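Local coordinates for protein transaminase (Bacillus megaterium, PDB 5G0A) that probably transfers amino groups between amines and carbonyl compounds with S selectivity, using pyridoxal-5'-phosphate as cofactor, at residues Asn130-Tyr135 with Leu265-Glu270; Ala232-Glu237 with Arg256-Glu261; Pro291-Met296 with Lys314-Phe319. One frame throughout, in Å; residues are numbered along the deposited sequence.

Interaction 1 of 3, residues Asn130-Tyr135 with Leu265-Glu270; sequences NIARLY and LWINDE. Unlike the reference sequence in segment 265-270: N268 (reference Thr). With PLP (pyridoxal-5'-phosphate), chain K.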
loop_
_atom_site.group_PDB
_atom_site.type_symbol
_atom_site.label_atom_id
_atom_site.label_comp_id
_atom_site.label_asym_id
_atom_site.label_seq_id
_atom_site.Cartn_x
_atom_site.Cartn_y
_atom_site.Cartn_z
ATOM N N ASN B 130 -5.626 -15.478 3.189
ATOM C CA ASN B 130 -6.328 -15.482 1.914
ATOM C C ASN B 130 -7.789 -15.925 2.072
ATOM O O ASN B 130 -8.716 -15.301 1.514
ATOM C CB ASN B 130 -5.607 -16.392 0.905
ATOM C CG ASN B 130 -4.247 -15.843 0.489
ATOM O OD1 ASN B 130 -3.921 -14.688 0.786
ATOM N ND2 ASN B 130 -3.444 -16.663 -0.202
ATOM N N ILE B 131 -7.995 -17.017 2.819
ATOM C CA ILE B 131 -9.336 -17.567 2.972
ATOM C C ILE B 131 -10.226 -16.625 3.785
ATOM O O ILE B 131 -11.387 -16.400 3.396
ATOM C CB ILE B 131 -9.310 -18.972 3.633
ATOM C CG1 ILE B 131 -8.696 -19.994 2.677
ATOM C CG2 ILE B 131 -10.723 -19.419 4.034
ATOM C CD1 ILE B 131 -8.219 -21.265 3.384
ATOM N N ALA B 132 -9.699 -16.088 4.893
ATOM C CA ALA B 132 -10.489 -15.177 5.742
ATOM C C ALA B 132 -10.951 -13.976 4.906
ATOM O O ALA B 132 -12.105 -13.569 4.967
ATOM C CB ALA B 132 -9.697 -14.697 6.965
ATOM N N ARG B 133 -10.035 -13.425 4.117
ATOM C CA ARG B 133 -10.368 -12.262 3.268
ATOM C C ARG B 133 -11.357 -12.595 2.179
ATOM O O ARG B 133 -12.288 -11.813 1.930
ATOM C CB ARG B 133 -9.081 -11.617 2.700
ATOM C CG ARG B 133 -8.263 -10.990 3.820
ATOM C CD ARG B 133 -6.843 -10.635 3.348
ATOM N NE ARG B 133 -6.281 -9.580 4.187
ATOM C CZ ARG B 133 -5.014 -9.489 4.557
ATOM N NH1 ARG B 133 -4.122 -10.411 4.177
ATOM N NH2 ARG B 133 -4.638 -8.453 5.313
ATOM N N LEU B 134 -11.193 -13.757 1.538
ATOM C CA LEU B 134 -12.137 -14.166 0.502
ATOM C C LEU B 134 -13.527 -14.453 1.095
ATOM O O LEU B 134 -14.539 -14.027 0.515
ATOM C CB LEU B 134 -11.665 -15.391 -0.273
ATOM C CG LEU B 134 -10.527 -15.152 -1.289
ATOM C CD1 LEU B 134 -9.845 -16.473 -1.631
ATOM C CD2 LEU B 134 -10.945 -14.389 -2.558
ATOM N N TYR B 135 -13.565 -15.166 2.216
ATOM C CA TYR B 135 -14.885 -15.528 2.798
ATOM C C TYR B 135 -15.668 -14.275 3.194
ATOM O O TYR B 135 -16.888 -14.149 2.930
ATOM C CB TYR B 135 -14.673 -16.444 4.020
ATOM C CG TYR B 135 -15.971 -16.764 4.726
ATOM C CD1 TYR B 135 -16.837 -17.726 4.216
ATOM C CD2 TYR B 135 -16.335 -16.054 5.868
ATOM C CE1 TYR B 135 -18.043 -17.990 4.857
ATOM C CE2 TYR B 135 -17.534 -16.317 6.521
ATOM C CZ TYR B 135 -18.367 -17.272 6.003
ATOM O OH TYR B 135 -19.556 -17.495 6.674
ATOM N N LEU B 265 -14.105 -12.756 11.727
ATOM C CA LEU B 265 -13.534 -14.072 11.992
ATOM C C LEU B 265 -12.440 -14.044 13.069
ATOM O O LEU B 265 -11.774 -13.030 13.283
ATOM C CB LEU B 265 -12.991 -14.695 10.691
ATOM C CG LEU B 265 -13.971 -14.964 9.558
ATOM C CD1 LEU B 265 -13.211 -15.466 8.321
ATOM C CD2 LEU B 265 -15.084 -15.952 9.978
ATOM N N TRP B 266 -12.273 -15.182 13.755
ATOM C CA TRP B 266 -11.153 -15.396 14.645
ATOM C C TRP B 266 -10.263 -16.525 14.118
ATOM O O TRP B 266 -10.695 -17.678 13.988
ATOM C CB TRP B 266 -11.619 -15.676 16.111
ATOM C CG TRP B 266 -10.499 -16.064 17.031
ATOM C CD1 TRP B 266 -9.233 -15.526 17.067
ATOM C CD2 TRP B 266 -10.535 -17.062 18.063
ATOM N NE1 TRP B 266 -8.480 -16.149 18.035
ATOM C CE2 TRP B 266 -9.254 -17.087 18.662
ATOM C CE3 TRP B 266 -11.531 -17.941 18.545
ATOM C CZ2 TRP B 266 -8.929 -17.964 19.706
ATOM C CZ3 TRP B 266 -11.195 -18.806 19.587
ATOM C CH2 TRP B 266 -9.913 -18.814 20.147
ATOM N N ILE B 267 -9.041 -16.157 13.745
ATOM C CA ILE B 267 -8.026 -17.126 13.339
ATOM C C ILE B 267 -7.138 -17.330 14.547
ATOM O O ILE B 267 -6.515 -16.388 15.033
ATOM C CB ILE B 267 -7.133 -16.576 12.186
ATOM C CG1 ILE B 267 -7.986 -16.199 10.960
ATOM C CG2 ILE B 267 -6.032 -17.615 11.866
ATOM C CD1 ILE B 267 -7.210 -15.406 9.886
ATOM N N ASN B 268 -7.055 -18.562 15.055
ATOM C CA ASN B 268 -5.994 -18.816 16.024
ATOM C C ASN B 268 -4.832 -19.574 15.394
ATOM O O ASN B 268 -5.033 -20.590 14.741
ATOM C CB ASN B 268 -6.461 -19.536 17.303
ATOM C CG ASN B 268 -5.392 -19.513 18.364
ATOM O OD1 ASN B 268 -4.911 -18.434 18.769
ATOM N ND2 ASN B 268 -4.962 -20.698 18.797
ATOM N N ASP B 269 -3.639 -19.018 15.572
ATOM C CA ASP B 269 -2.420 -19.570 14.999
ATOM C C ASP B 269 -1.882 -20.631 15.954
ATOM O O ASP B 269 -1.378 -20.301 17.034
ATOM C CB ASP B 269 -1.395 -18.435 14.803
ATOM C CG ASP B 269 -0.136 -18.893 14.049
ATOM O OD1 ASP B 269 0.075 -20.117 13.894
ATOM O OD2 ASP B 269 0.624 -18.006 13.606
ATOM N N GLU B 270 -2.028 -21.899 15.554
ATOM C CA GLU B 270 -1.600 -23.033 16.372
ATOM C C GLU B 270 -0.310 -23.646 15.871
ATOM O O GLU B 270 -0.021 -24.797 16.184
ATOM C CB GLU B 270 -2.673 -24.129 16.347
ATOM C CG GLU B 270 -3.963 -23.829 17.129
ATOM C CD GLU B 270 -3.790 -23.911 18.648
ATOM O OE1 GLU B 270 -2.832 -24.560 19.142
ATOM O OE2 GLU B 270 -4.632 -23.330 19.370
HETATM N N1 PLP K . 3.235 -19.023 13.501
HETATM C C2 PLP K . 3.746 -19.270 14.730
HETATM C C2A PLP K . 2.929 -18.957 15.964
HETATM C C3 PLP K . 5.071 -19.921 14.862
HETATM O O3 PLP K . 5.601 -20.226 16.055
HETATM C C4 PLP K . 5.823 -20.243 13.639
HETATM C C4A PLP K . 7.174 -20.953 13.731
HETATM C C5 PLP K . 5.162 -19.873 12.364
HETATM C C6 PLP K . 3.918 -19.261 12.368
HETATM C C5A PLP K . 5.843 -20.081 11.018
HETATM O O4P PLP K . 6.140 -21.431 10.732
HETATM P P PLP K . 7.337 -21.722 9.683
HETATM O O1P PLP K . 7.183 -23.210 9.520
HETATM O O2P PLP K . 7.107 -20.924 8.411
HETATM O O3P PLP K . 8.603 -21.318 10.390
#

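Interaction 2 of 3, residues Ala232-Glu237 with Arg256-Glu261; sequences AAVITE and RKMTKE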
loop_
_atom_site.group_PDB
_atom_site.type_symbol
_atom_site.label_atom_id
_atom_site.label_comp_id
_atom_site.label_asym_id
_atom_site.label_seq_id
_atom_site.Cartn_x
_atom_site.Cartn_y
_atom_site.Cartn_z
ATOM N N ALA B 232 -11.787 -8.413 8.114
ATOM C CA ALA B 232 -11.994 -9.860 7.916
ATOM C C ALA B 232 -11.886 -10.696 9.185
ATOM O O ALA B 232 -12.684 -11.604 9.379
ATOM C CB ALA B 232 -11.003 -10.411 6.868
ATOM N N ALA B 233 -10.858 -10.428 9.992
ATOM C CA ALA B 233 -10.409 -11.349 11.033
ATOM C C ALA B 233 -9.499 -10.672 12.042
ATOM O O ALA B 233 -8.835 -9.664 11.748
ATOM C CB ALA B 233 -9.687 -12.554 10.397
ATOM N N VAL B 234 -9.472 -11.253 13.237
ATOM C CA VAL B 234 -8.433 -11.011 14.209
ATOM C C VAL B 234 -7.630 -12.309 14.243
ATOM O O VAL B 234 -8.211 -13.395 14.332
ATOM C CB VAL B 234 -9.033 -10.763 15.616
ATOM C CG1 VAL B 234 -7.908 -10.578 16.624
ATOM C CG2 VAL B 234 -9.911 -9.506 15.603
ATOM N N ILE B 235 -6.313 -12.195 14.142
ATOM C CA ILE B 235 -5.427 -13.357 14.284
ATOM C C ILE B 235 -4.693 -13.284 15.614
ATOM O O ILE B 235 -4.207 -12.229 15.985
ATOM C CB ILE B 235 -4.446 -13.485 13.088
ATOM C CG1 ILE B 235 -3.685 -14.818 13.188
ATOM C CG2 ILE B 235 -3.519 -12.250 12.941
ATOM C CD1 ILE B 235 -2.928 -15.167 11.919
ATOM N N THR B 236 -4.598 -14.420 16.319
ATOM C CA THR B 236 -3.988 -14.467 17.640
ATOM C C THR B 236 -3.056 -15.674 17.764
ATOM O O THR B 236 -3.049 -16.548 16.898
ATOM C CB THR B 236 -5.047 -14.622 18.765
ATOM O OG1 THR B 236 -5.762 -15.852 18.585
ATOM C CG2 THR B 236 -6.030 -13.431 18.774
ATOM N N GLU B 237 -2.272 -15.698 18.844
ATOM C CA GLU B 237 -1.607 -16.912 19.344
ATOM C C GLU B 237 -2.079 -16.963 20.784
ATOM O O GLU B 237 -2.067 -15.924 21.463
ATOM C CB GLU B 237 -0.086 -16.753 19.404
ATOM C CG GLU B 237 0.650 -16.364 18.138
ATOM C CD GLU B 237 2.112 -16.069 18.432
ATOM O OE1 GLU B 237 2.866 -17.031 18.735
ATOM O OE2 GLU B 237 2.506 -14.879 18.417
ATOM N N ARG B 256 -13.024 -14.150 21.462
ATOM C CA ARG B 256 -14.002 -14.960 20.757
ATOM C C ARG B 256 -15.368 -14.259 20.761
ATOM O O ARG B 256 -16.035 -14.167 19.735
ATOM C CB ARG B 256 -14.088 -16.371 21.368
ATOM C CG ARG B 256 -15.266 -17.193 20.868
ATOM C CD ARG B 256 -15.111 -17.726 19.445
ATOM N NE ARG B 256 -15.234 -16.683 18.413
ATOM C CZ ARG B 256 -15.155 -16.905 17.099
ATOM N NH1 ARG B 256 -14.973 -18.126 16.612
ATOM N NH2 ARG B 256 -15.278 -15.882 16.256
ATOM N N LYS B 257 -15.758 -13.783 21.942
ATOM C CA LYS B 257 -17.003 -13.041 22.122
ATOM C C LYS B 257 -17.029 -11.750 21.293
ATOM O O LYS B 257 -17.994 -11.503 20.581
ATOM C CB LYS B 257 -17.214 -12.746 23.616
ATOM C CG LYS B 257 -18.492 -11.982 23.935
ATOM C CD LYS B 257 -18.843 -12.144 25.417
ATOM C CE LYS B 257 -19.958 -11.195 25.849
ATOM N NZ LYS B 257 -19.501 -9.776 25.947
ATOM N N MET B 258 -15.961 -10.962 21.365
ATOM C CA MET B 258 -15.870 -9.688 20.628
ATOM C C MET B 258 -15.947 -9.894 19.107
ATOM O O MET B 258 -16.685 -9.189 18.411
ATOM C CB MET B 258 -14.590 -8.914 21.019
ATOM C CG MET B 258 -14.334 -7.631 20.203
ATOM S SD MET B 258 -12.577 -7.200 20.040
ATOM C CE MET B 258 -12.021 -8.323 18.743
ATOM N N THR B 259 -15.214 -10.882 18.587
ATOM C CA THR B 259 -15.305 -11.183 17.159
ATOM C C THR B 259 -16.713 -11.626 16.703
ATOM O O THR B 259 -17.222 -11.166 15.687
ATOM C CB THR B 259 -14.215 -12.197 16.707
ATOM O OG1 THR B 259 -14.295 -13.404 17.488
ATOM C CG2 THR B 259 -12.824 -11.586 16.851
ATOM N N LYS B 260 -17.350 -12.510 17.467
ATOM C CA LYS B 260 -18.721 -12.929 17.163
ATOM C C LYS B 260 -19.663 -11.713 17.150
ATOM O O LYS B 260 -20.494 -11.592 16.252
ATOM C CB LYS B 260 -19.231 -13.919 18.215
ATOM C CG LYS B 260 -18.669 -15.345 18.138
ATOM C CD LYS B 260 -19.161 -16.113 16.921
ATOM C CE LYS B 260 -18.778 -17.591 17.040
ATOM N NZ LYS B 260 -19.200 -18.348 15.831
ATOM N N GLU B 261 -19.520 -10.839 18.146
ATOM C CA GLU B 261 -20.393 -9.645 18.250
ATOM C C GLU B 261 -20.180 -8.659 17.097
ATOM O O GLU B 261 -21.126 -8.048 16.605
ATOM C CB GLU B 261 -20.175 -8.940 19.590
ATOM C CG GLU B 261 -20.696 -9.737 20.773
ATOM C CD GLU B 261 -20.385 -9.109 22.114
ATOM O OE1 GLU B 261 -19.590 -8.143 22.181
ATOM O OE2 GLU B 261 -20.928 -9.605 23.120
#

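Interaction 3 of 3, residues Pro291-Met296 with Lys314-Phe319; sequences PDIITM and KEIAAF. Unlike the reference sequence in segment 314-319: A318 (reference Glu).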
loop_
_atom_site.group_PDB
_atom_site.type_symbol
_atom_site.label_atom_id
_atom_site.label_comp_id
_atom_site.label_asym_id
_atom_site.label_seq_id
_atom_site.Cartn_x
_atom_site.Cartn_y
_atom_site.Cartn_z
ATOM N N PRO B 291 -12.395 -21.568 17.416
ATOM C CA PRO B 291 -12.092 -20.539 16.422
ATOM C C PRO B 291 -12.811 -20.784 15.096
ATOM O O PRO B 291 -13.530 -21.787 14.941
ATOM C CB PRO B 291 -10.568 -20.701 16.230
ATOM C CG PRO B 291 -10.374 -22.199 16.388
ATOM C CD PRO B 291 -11.344 -22.615 17.473
ATOM N N ASP B 292 -12.614 -19.870 14.133
ATOM C CA ASP B 292 -13.145 -20.043 12.785
ATOM C C ASP B 292 -12.129 -20.722 11.868
ATOM O O ASP B 292 -12.490 -21.415 10.917
ATOM C CB ASP B 292 -13.513 -18.669 12.198
ATOM C CG ASP B 292 -14.638 -17.999 12.976
ATOM O OD1 ASP B 292 -15.795 -18.453 12.832
ATOM O OD2 ASP B 292 -14.366 -17.051 13.725
ATOM N N ILE B 293 -10.859 -20.469 12.157
ATOM C CA ILE B 293 -9.742 -21.005 11.357
ATOM C C ILE B 293 -8.576 -21.231 12.303
ATOM O O ILE B 293 -8.337 -20.406 13.206
ATOM C CB ILE B 293 -9.259 -19.977 10.271
ATOM C CG1 ILE B 293 -10.368 -19.651 9.274
ATOM C CG2 ILE B 293 -8.020 -20.490 9.542
ATOM C CD1 ILE B 293 -10.051 -18.475 8.343
ATOM N N ILE B 294 -7.858 -22.350 12.129
ATOM C CA ILE B 294 -6.520 -22.481 12.736
ATOM C C ILE B 294 -5.439 -22.769 11.698
ATOM O O ILE B 294 -5.717 -23.323 10.632
ATOM C CB ILE B 294 -6.406 -23.528 13.886
ATOM C CG1 ILE B 294 -6.540 -24.977 13.360
ATOM C CG2 ILE B 294 -7.359 -23.137 15.049
ATOM C CD1 ILE B 294 -6.310 -26.022 14.465
ATOM N N THR B 295 -4.222 -22.375 12.050
ATOM C CA THR B 295 -3.036 -22.656 11.243
ATOM C C THR B 295 -2.129 -23.604 12.008
ATOM O O THR B 295 -2.026 -23.516 13.237
ATOM C CB THR B 295 -2.285 -21.360 10.877
ATOM O OG1 THR B 295 -2.048 -20.595 12.059
ATOM C CG2 THR B 295 -3.109 -20.529 9.902
ATOM N N MET B 296 -1.467 -24.489 11.266
ATOM C CA MET B 296 -0.660 -25.583 11.854
ATOM C C MET B 296 0.649 -25.743 11.106
ATOM O O MET B 296 0.752 -25.422 9.927
ATOM C CB MET B 296 -1.427 -26.913 11.795
ATOM C CG MET B 296 -2.698 -26.935 12.648
ATOM S SD MET B 296 -3.789 -28.291 12.206
ATOM C CE MET B 296 -4.609 -27.593 10.772
ATOM N N LYS B 314 -16.849 -25.356 9.160
ATOM C CA LYS B 314 -17.813 -25.882 8.217
ATOM C C LYS B 314 -18.417 -24.774 7.349
ATOM O O LYS B 314 -18.622 -24.966 6.156
ATOM C CB LYS B 314 -18.928 -26.612 8.975
ATOM C CG LYS B 314 -18.429 -27.868 9.661
ATOM C CD LYS B 314 -19.577 -28.664 10.274
ATOM C CE LYS B 314 -19.112 -30.060 10.647
ATOM N NZ LYS B 314 -18.269 -30.086 11.861
ATOM N N GLU B 315 -18.702 -23.620 7.946
ATOM C CA GLU B 315 -19.327 -22.545 7.168
ATOM C C GLU B 315 -18.346 -21.965 6.135
ATOM O O GLU B 315 -18.735 -21.692 5.015
ATOM C CB GLU B 315 -19.988 -21.466 8.045
ATOM C CG GLU B 315 -19.061 -20.494 8.720
ATOM C CD GLU B 315 -19.768 -19.299 9.364
ATOM O OE1 GLU B 315 -21.022 -19.139 9.262
ATOM O OE2 GLU B 315 -19.042 -18.515 9.990
ATOM N N ILE B 316 -17.087 -21.812 6.526
ATOM C CA ILE B 316 -16.059 -21.340 5.576
ATOM C C ILE B 316 -15.836 -22.346 4.446
ATOM O O ILE B 316 -15.819 -21.986 3.260
ATOM C CB ILE B 316 -14.752 -20.930 6.306
ATOM C CG1 ILE B 316 -15.022 -19.710 7.207
ATOM C CG2 ILE B 316 -13.644 -20.649 5.283
ATOM C CD1 ILE B 316 -13.858 -19.380 8.148
ATOM N N ALA B 317 -15.701 -23.623 4.809
ATOM C CA ALA B 317 -15.585 -24.694 3.815
ATOM C C ALA B 317 -16.747 -24.732 2.826
ATOM O O ALA B 317 -16.548 -24.913 1.636
ATOM C CB ALA B 317 -15.421 -26.043 4.499
ATOM N N ALA B 318 -17.972 -24.547 3.322
ATOM C CA ALA B 318 -19.140 -24.601 2.442
ATOM C C ALA B 318 -19.100 -23.462 1.409
ATOM O O ALA B 318 -19.449 -23.656 0.252
ATOM C CB ALA B 318 -20.430 -24.548 3.269
ATOM N N PHE B 319 -18.611 -22.298 1.836
ATOM C CA PHE B 319 -18.458 -21.153 0.956
ATOM C C PHE B 319 -17.386 -21.434 -0.093
ATOM O O PHE B 319 -17.630 -21.311 -1.296
ATOM C CB PHE B 319 -18.096 -19.908 1.764
ATOM C CG PHE B 319 -17.639 -18.749 0.910
ATOM C CD1 PHE B 319 -18.564 -17.896 0.305
ATOM C CD2 PHE B 319 -16.274 -18.512 0.710
ATOM C CE1 PHE B 319 -18.137 -16.817 -0.462
ATOM C CE2 PHE B 319 -15.847 -17.435 -0.070
ATOM C CZ PHE B 319 -16.779 -16.588 -0.653
HETATM O O HOH W 1 -16.686 -19.652 10.509
#

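Interaction 1 of 3, residues Asn130-Tyr135 with Leu265-Glu270
A132 and Y135 of helix 121-136 pack on L265 and I267 of strand 265-269 in a small, apolar and largely buried helix-on-sheet contact, on the face of the large sheet that helix 314-321 also covers. Over the short segments the helix runs almost exactly against the strand, at 173°, with the axes 10.1 Å apart at their closest. That spacing is bridged by methyl groups. CD1 of L265 sits against the helix backbone itself, 3.8 Å from A132 CA, and it also touches the methyl of the same alanine. From further along the strand, I267 CD1 reaches A132 CB at 3.9 Å, so the small A132 rests on two branched side chains at once. Y135 closes the outer end: with CG anti to the backbone N (chi1 176°), the Y135 and L265 side chains cross at about a right angle, and CD2 comes within 4.0 Å of L265 CD1, which approaches the ring obliquely. Farther on, the ring meets F319 edge-to-face.

The same strand then runs on to the cofactor. D269, at its carboxyl end, points its carboxylate at the pyridine ring, with OD2 2.8 Å from N1 of PLP; OD2 is also hydrogen-bonded to H149 ND1. With an alanine here, N1 would probably be left without its carboxylate mate and the H149 ring would be freer to turn. Because the helix is antiparallel to the strand, its amino end lies at the same end of the strands as D269, where G121 N and S122 OG hydrogen-bond to PLP. A helix start and a strand-end aspartate meeting at one cofactor are characteristic of the fold type I PLP-dependent aminotransferases, to which class III belongs.

Interaction 2 of 3, residues Ala232-Glu237 with Arg256-Glu261
The beta-alpha-beta crossover made by strand 231-236, helix 251-262 and strand 265-269 holds this contact, in which V234 of the first strand meets M258 and T259 of the connecting helix. One methyl does the work: V234 CG2 lies 3.8 Å from T259 CG2 and 4.0 Å from M258 CE. The methionine chain bends at its last torsion (chi3 79°), which brings the terminal methyl over to the valine, and the two side chains cross at about a right angle. Around them, I223 of helix 214-226 touches both V234 and M258.

T259 is two-sided. Its methyl faces the strand, while its hydroxyl turns back to its own helix and accepts a hydrogen bond from R256 NH2 (2.9 Å, N-H...O angle 138°), the oxygen tilted 28° out of the guanidinium plane. K260 CE lies over the centre of one face of that guanidinium, at 3.7 Å; Q290 O takes a bond from NH1 and D292 forms a salt bridge with NH2. Across this contact V234 meets only carbon, so its packing depends on shape, while the buried polar groups of R256 and T259 are satisfied among themselves and their neighbours.

Interaction 3 of 3, residues Pro291-Met296 with Lys314-Phe319
I316 lays its terminal methyl over the beginning of strand 293-296: CD1 is 3.7 Å from I293 CG1 and 3.9 Å from I293 CD1, the two isoleucines crossing at about a right angle. The same methyl also rests 3.7 Å from the carbonyl oxygen of D292, the residue just before the strand, and touches D292 CB more loosely. With CG1 anti to the carbonyl carbon (chi1 -65°), the long branch of I316 extends from the first turn of its helix toward the sheet, where L265 of the neighbouring strand 265-269 and I131 of helix 121-136 also meet it.

In the fold, strand 293-296 is followed by strand 308-313, the antiparallel neighbour beside it in the seven-stranded sheet of the aminotransferase large domain. The chain then turns straight into helix 314-321, which folds back over the face of the sheet, onto the start of strand 293-296 and L265.

Beyond the isoleucines the contact turns polar. D292 OD1 and E315 OE2, two carboxylate oxygens 4.3 Å apart, are joined by a single water that donates to both, at 2.8 Å from D292 OD1 and 2.7 Å from E315 OE2. The water gives one proton to each, which probably eases the repulsion between the like charges. D292 is pulled the other way as well: its OD2 accepts from the backbone N of W266 and forms a salt bridge with R256. E315, which is exposed, also hydrogen-bonds through OE2 to a triethylene glycol, probably a relic of the crystallisation liquor.

In the fold
All three contacts reach one sheet, in which strands 231-236, 265-269 and 293-296 lie side by side. The helices of interactions 1 and 3 cover one face, and the centres of these two contacts are about 7 Å apart, with Y135 touching E315 between them; the helix of interaction 2 covers the other. D292 ties the three together at the end away from the cofactor: its OD2 is 2.8 Å from W266 N of interaction 1 and 2.9 Å from R256 NH2 of interaction 2. Interactions 1 and 2 also meet where T236 OG1 is 2.8 Å from W266 NE1. At the other end D269 and E237 line the PLP pocket, whereas the side chain of V234 is about 14 Å from PLP.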